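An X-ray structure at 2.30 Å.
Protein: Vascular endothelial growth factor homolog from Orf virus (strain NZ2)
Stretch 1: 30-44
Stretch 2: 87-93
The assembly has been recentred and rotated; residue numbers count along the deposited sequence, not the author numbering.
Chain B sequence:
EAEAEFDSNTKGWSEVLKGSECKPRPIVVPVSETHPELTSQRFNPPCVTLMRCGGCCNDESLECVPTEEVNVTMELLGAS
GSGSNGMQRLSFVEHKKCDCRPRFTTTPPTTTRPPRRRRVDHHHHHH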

# COMPACT_ATOMS: atom_id res chain seq x y z
N PRO B 30 0.41 9.74 -2.85
CA PRO B 30 0.12 10.94 -3.65
C PRO B 30 1.36 11.45 -4.36
O PRO B 30 2.40 11.63 -3.73
CB PRO B 30 -0.33 11.97 -2.60
CG PRO B 30 -0.67 11.19 -1.39
CD PRO B 30 0.22 9.99 -1.41
N VAL B 31 1.26 11.67 -5.67
CA VAL B 31 2.38 12.13 -6.46
C VAL B 31 2.92 13.49 -5.98
O VAL B 31 4.13 13.72 -5.96
CB VAL B 31 2.02 12.20 -7.97
CG1 VAL B 31 3.15 12.81 -8.77
CG2 VAL B 31 1.71 10.82 -8.50
N SER B 32 2.03 14.39 -5.58
CA SER B 32 2.47 15.70 -5.15
C SER B 32 3.42 15.61 -3.96
O SER B 32 4.33 16.43 -3.83
CB SER B 32 1.27 16.56 -4.77
OG SER B 32 0.65 15.99 -3.65
N GLU B 33 3.20 14.63 -3.08
CA GLU B 33 4.04 14.42 -1.90
C GLU B 33 5.44 13.89 -2.23
O GLU B 33 6.38 14.09 -1.46
CB GLU B 33 3.37 13.45 -0.94
CG GLU B 33 2.32 14.10 -0.04
CD GLU B 33 1.64 13.09 0.90
OE1 GLU B 33 2.22 11.99 1.17
OE2 GLU B 33 0.53 13.42 1.38
N THR B 34 5.56 13.19 -3.35
CA THR B 34 6.82 12.67 -3.79
C THR B 34 7.61 13.79 -4.48
O THR B 34 8.83 13.73 -4.59
CB THR B 34 6.64 11.55 -4.82
OG1 THR B 34 6.08 12.11 -6.01
CG2 THR B 34 5.73 10.43 -4.29
N HIS B 35 6.89 14.82 -4.94
CA HIS B 35 7.51 15.94 -5.63
C HIS B 35 7.02 17.29 -5.14
O HIS B 35 6.41 18.03 -5.90
CB HIS B 35 7.26 15.81 -7.13
CG HIS B 35 8.13 14.79 -7.80
ND1 HIS B 35 7.87 13.44 -7.74
CD2 HIS B 35 9.24 14.93 -8.56
CE1 HIS B 35 8.79 12.79 -8.44
NE2 HIS B 35 9.63 13.67 -8.95
N PRO B 36 7.28 17.64 -3.87
CA PRO B 36 6.76 18.87 -3.26
C PRO B 36 7.16 20.16 -3.96
O PRO B 36 6.55 21.21 -3.74
CB PRO B 36 7.35 18.86 -1.85
CG PRO B 36 8.37 17.78 -1.83
CD PRO B 36 8.04 16.83 -2.90
N GLU B 37 8.21 20.08 -4.78
CA GLU B 37 8.77 21.27 -5.41
C GLU B 37 7.99 21.61 -6.68
O GLU B 37 8.08 22.72 -7.22
CB GLU B 37 10.28 21.05 -5.69
CG GLU B 37 10.60 20.09 -6.87
CD GLU B 37 10.49 18.58 -6.55
OE1 GLU B 37 10.20 18.18 -5.39
OE2 GLU B 37 10.70 17.79 -7.49
N LEU B 38 7.19 20.65 -7.15
CA LEU B 38 6.29 20.89 -8.28
C LEU B 38 4.94 21.40 -7.76
O LEU B 38 3.96 20.65 -7.64
CB LEU B 38 6.14 19.62 -9.10
CG LEU B 38 7.39 19.18 -9.90
CD1 LEU B 38 7.11 17.85 -10.55
CD2 LEU B 38 7.75 20.20 -10.94
N THR B 39 4.93 22.68 -7.41
CA THR B 39 3.82 23.35 -6.73
C THR B 39 2.92 23.96 -7.81
O THR B 39 3.33 24.08 -8.96
CB THR B 39 4.35 24.52 -5.93
OG1 THR B 39 5.20 25.27 -6.79
CG2 THR B 39 5.12 24.10 -4.69
N SER B 40 1.71 24.40 -7.42
CA SER B 40 0.70 24.95 -8.34
C SER B 40 0.44 24.06 -9.55
O SER B 40 0.35 24.53 -10.68
CB SER B 40 1.09 26.36 -8.81
OG SER B 40 0.88 27.29 -7.77
N GLN B 41 0.36 22.75 -9.34
CA GLN B 41 0.04 21.85 -10.45
C GLN B 41 -0.70 20.61 -9.95
O GLN B 41 -0.71 20.33 -8.74
CB GLN B 41 1.27 21.47 -11.27
CG GLN B 41 1.97 20.18 -10.84
CD GLN B 41 2.94 19.71 -11.87
OE1 GLN B 41 4.03 20.26 -11.99
NE2 GLN B 41 2.54 18.70 -12.65
N ARG B 42 -1.34 19.89 -10.86
CA ARG B 42 -2.04 18.65 -10.52
C ARG B 42 -1.39 17.53 -11.26
O ARG B 42 -0.76 17.76 -12.29
CB ARG B 42 -3.52 18.74 -10.91
CG ARG B 42 -4.29 19.75 -10.08
CD ARG B 42 -5.60 19.21 -9.71
NE ARG B 42 -6.28 20.07 -8.76
CZ ARG B 42 -6.44 19.78 -7.47
NH1 ARG B 42 -5.96 18.64 -6.99
NH2 ARG B 42 -7.08 20.62 -6.67
N PHE B 43 -1.54 16.32 -10.74
CA PHE B 43 -1.03 15.13 -11.45
C PHE B 43 -2.15 14.17 -11.76
O PHE B 43 -3.07 13.98 -10.97
CB PHE B 43 0.05 14.41 -10.63
CG PHE B 43 1.19 15.32 -10.20
CD1 PHE B 43 1.11 16.04 -9.02
CD2 PHE B 43 2.34 15.45 -10.99
CE1 PHE B 43 2.16 16.89 -8.61
CE2 PHE B 43 3.38 16.29 -10.59
CZ PHE B 43 3.29 17.01 -9.41
N ASN B 44 -2.06 13.55 -12.93
CA ASN B 44 -3.02 12.57 -13.34
C ASN B 44 -2.30 11.33 -13.84
O ASN B 44 -1.53 11.41 -14.79
CB ASN B 44 -3.99 13.18 -14.36
CG ASN B 44 -5.17 13.86 -13.69
OD1 ASN B 44 -6.03 13.19 -13.11
ND2 ASN B 44 -5.22 15.19 -13.74
N MET B 87 2.42 15.72 -20.74
CA MET B 87 3.10 14.59 -20.09
C MET B 87 4.39 15.05 -19.38
O MET B 87 5.03 16.00 -19.81
CB MET B 87 3.40 13.49 -21.11
CG MET B 87 2.16 12.96 -21.88
SD MET B 87 0.81 12.47 -20.76
CE MET B 87 1.39 10.92 -20.12
N GLN B 88 4.72 14.37 -18.28
CA GLN B 88 5.98 14.57 -17.56
C GLN B 88 6.57 13.23 -17.17
O GLN B 88 5.88 12.43 -16.55
CB GLN B 88 5.71 15.31 -16.26
CG GLN B 88 5.41 16.76 -16.42
CD GLN B 88 5.22 17.42 -15.09
OE1 GLN B 88 4.10 17.72 -14.68
NE2 GLN B 88 6.33 17.64 -14.39
N ARG B 89 7.82 12.97 -17.55
CA ARG B 89 8.56 11.84 -16.96
C ARG B 89 9.16 12.31 -15.64
O ARG B 89 9.95 13.26 -15.61
CB ARG B 89 9.66 11.31 -17.87
CG ARG B 89 9.27 11.06 -19.31
CD ARG B 89 9.86 12.12 -20.23
NE ARG B 89 11.04 11.65 -20.97
CZ ARG B 89 11.98 12.43 -21.50
NH1 ARG B 89 11.92 13.75 -21.38
NH2 ARG B 89 13.00 11.88 -22.15
N LEU B 90 8.80 11.64 -14.54
CA LEU B 90 9.32 11.98 -13.22
C LEU B 90 9.97 10.77 -12.57
O LEU B 90 9.69 9.64 -12.93
CB LEU B 90 8.21 12.55 -12.35
CG LEU B 90 7.57 13.86 -12.82
CD1 LEU B 90 6.36 14.21 -11.96
CD2 LEU B 90 8.59 15.02 -12.84
N SER B 91 10.86 11.02 -11.61
CA SER B 91 11.66 9.97 -10.97
C SER B 91 11.12 9.71 -9.58
O SER B 91 10.72 10.64 -8.88
CB SER B 91 13.12 10.40 -10.90
OG SER B 91 13.96 9.39 -10.37
N PHE B 92 11.08 8.43 -9.20
CA PHE B 92 10.56 8.02 -7.89
C PHE B 92 11.51 7.04 -7.24
O PHE B 92 12.16 6.24 -7.91
CB PHE B 92 9.17 7.37 -8.04
CG PHE B 92 8.15 8.26 -8.69
CD1 PHE B 92 8.08 8.37 -10.08
CD2 PHE B 92 7.28 9.01 -7.92
CE1 PHE B 92 7.16 9.22 -10.68
CE2 PHE B 92 6.35 9.86 -8.51
CZ PHE B 92 6.29 9.95 -9.90
N VAL B 93 11.58 7.09 -5.92
CA VAL B 93 12.41 6.16 -5.17
C VAL B 93 11.59 4.92 -4.83
O VAL B 93 10.52 5.03 -4.24
CB VAL B 93 12.98 6.84 -3.89
CG1 VAL B 93 13.84 5.87 -3.11
CG2 VAL B 93 13.79 8.09 -4.27

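The contact between the loop-rich segment 30-44 and the strand 87-93 is small, burying 350 Å² with both sides summed, and it is made almost wholly by side chains. The nearest CA pair, Thr34 CA and Phe92 CA, is 7.2 Å apart, and no backbone hydrogen bond joins the stretches.

One hydrogen bond crosses the interface. Gln41 NE2 donates to Gln88 OE1 at 2.7 Å with an N-H...acceptor angle of 176°, so the donor points almost straight at the carbonyl oxygen. Both residues direct CA-to-CB toward the opposing stretch, which lets the two amides meet between backbones that run well apart. The same Gln41 NE2 also makes a weak bond to Arg42 O at 3.5 Å, and Gln88 OE1 has a further partner elsewhere in the structure.

The aromatic contact is an edge-to-face pair. The edge of His35 approaches the face of Phe92, with ring centroids 5.2 Å apart, planes inclined at 70° and His35 CE1 lying 3.8 Å from Phe92 CE2. The imidazole is tethered from its own stretch: His35 ND1 donates to Thr34 OG1 at 2.8 Å, and Thr34 OG1 in turn donates to Val31 O at 2.5 Å. This relay links the ring to the weakly bonded helix about 31-34. Thr34 OG1 also sits 3.4 Å from Phe92 CE2, so the hydroxyl that accepts from the histidine packs against the phenylalanine as well.

Close polar approach does not by itself establish a hydrogen bond, as the same edge of the imidazole demonstrates. His35 NE2 is 3.2 Å from Ser91 O, but the angle is poor and the pair does not qualify. The His35 atom nearest to Ser91 O is instead a ring carbon, His35 CE1, at 2.9 Å, with the carbonyl oxygen at the ring edge, near its plane.

Apolar packing centres on Leu90. Both of its methyls lie against Leu38 CD1, Leu90 CD2 at 3.9 Å and Leu90 CD1 at 4.0 Å, and Leu90 CD1 also lies 3.9 Å from Phe43 CE2 and over one face of the His35 ring. Leu38, which closes a type I turn begun at His35 and held by Leu38 N to His35 O at 3.0 Å, brings its CD1 within 3.9 Å of Gln88 NE2 too. A looser contact completes the set: Val31 CG1 stands 4.4 Å from Phe92 CE2, at the edge of the phenyl ring, whereas His35 occupies a face.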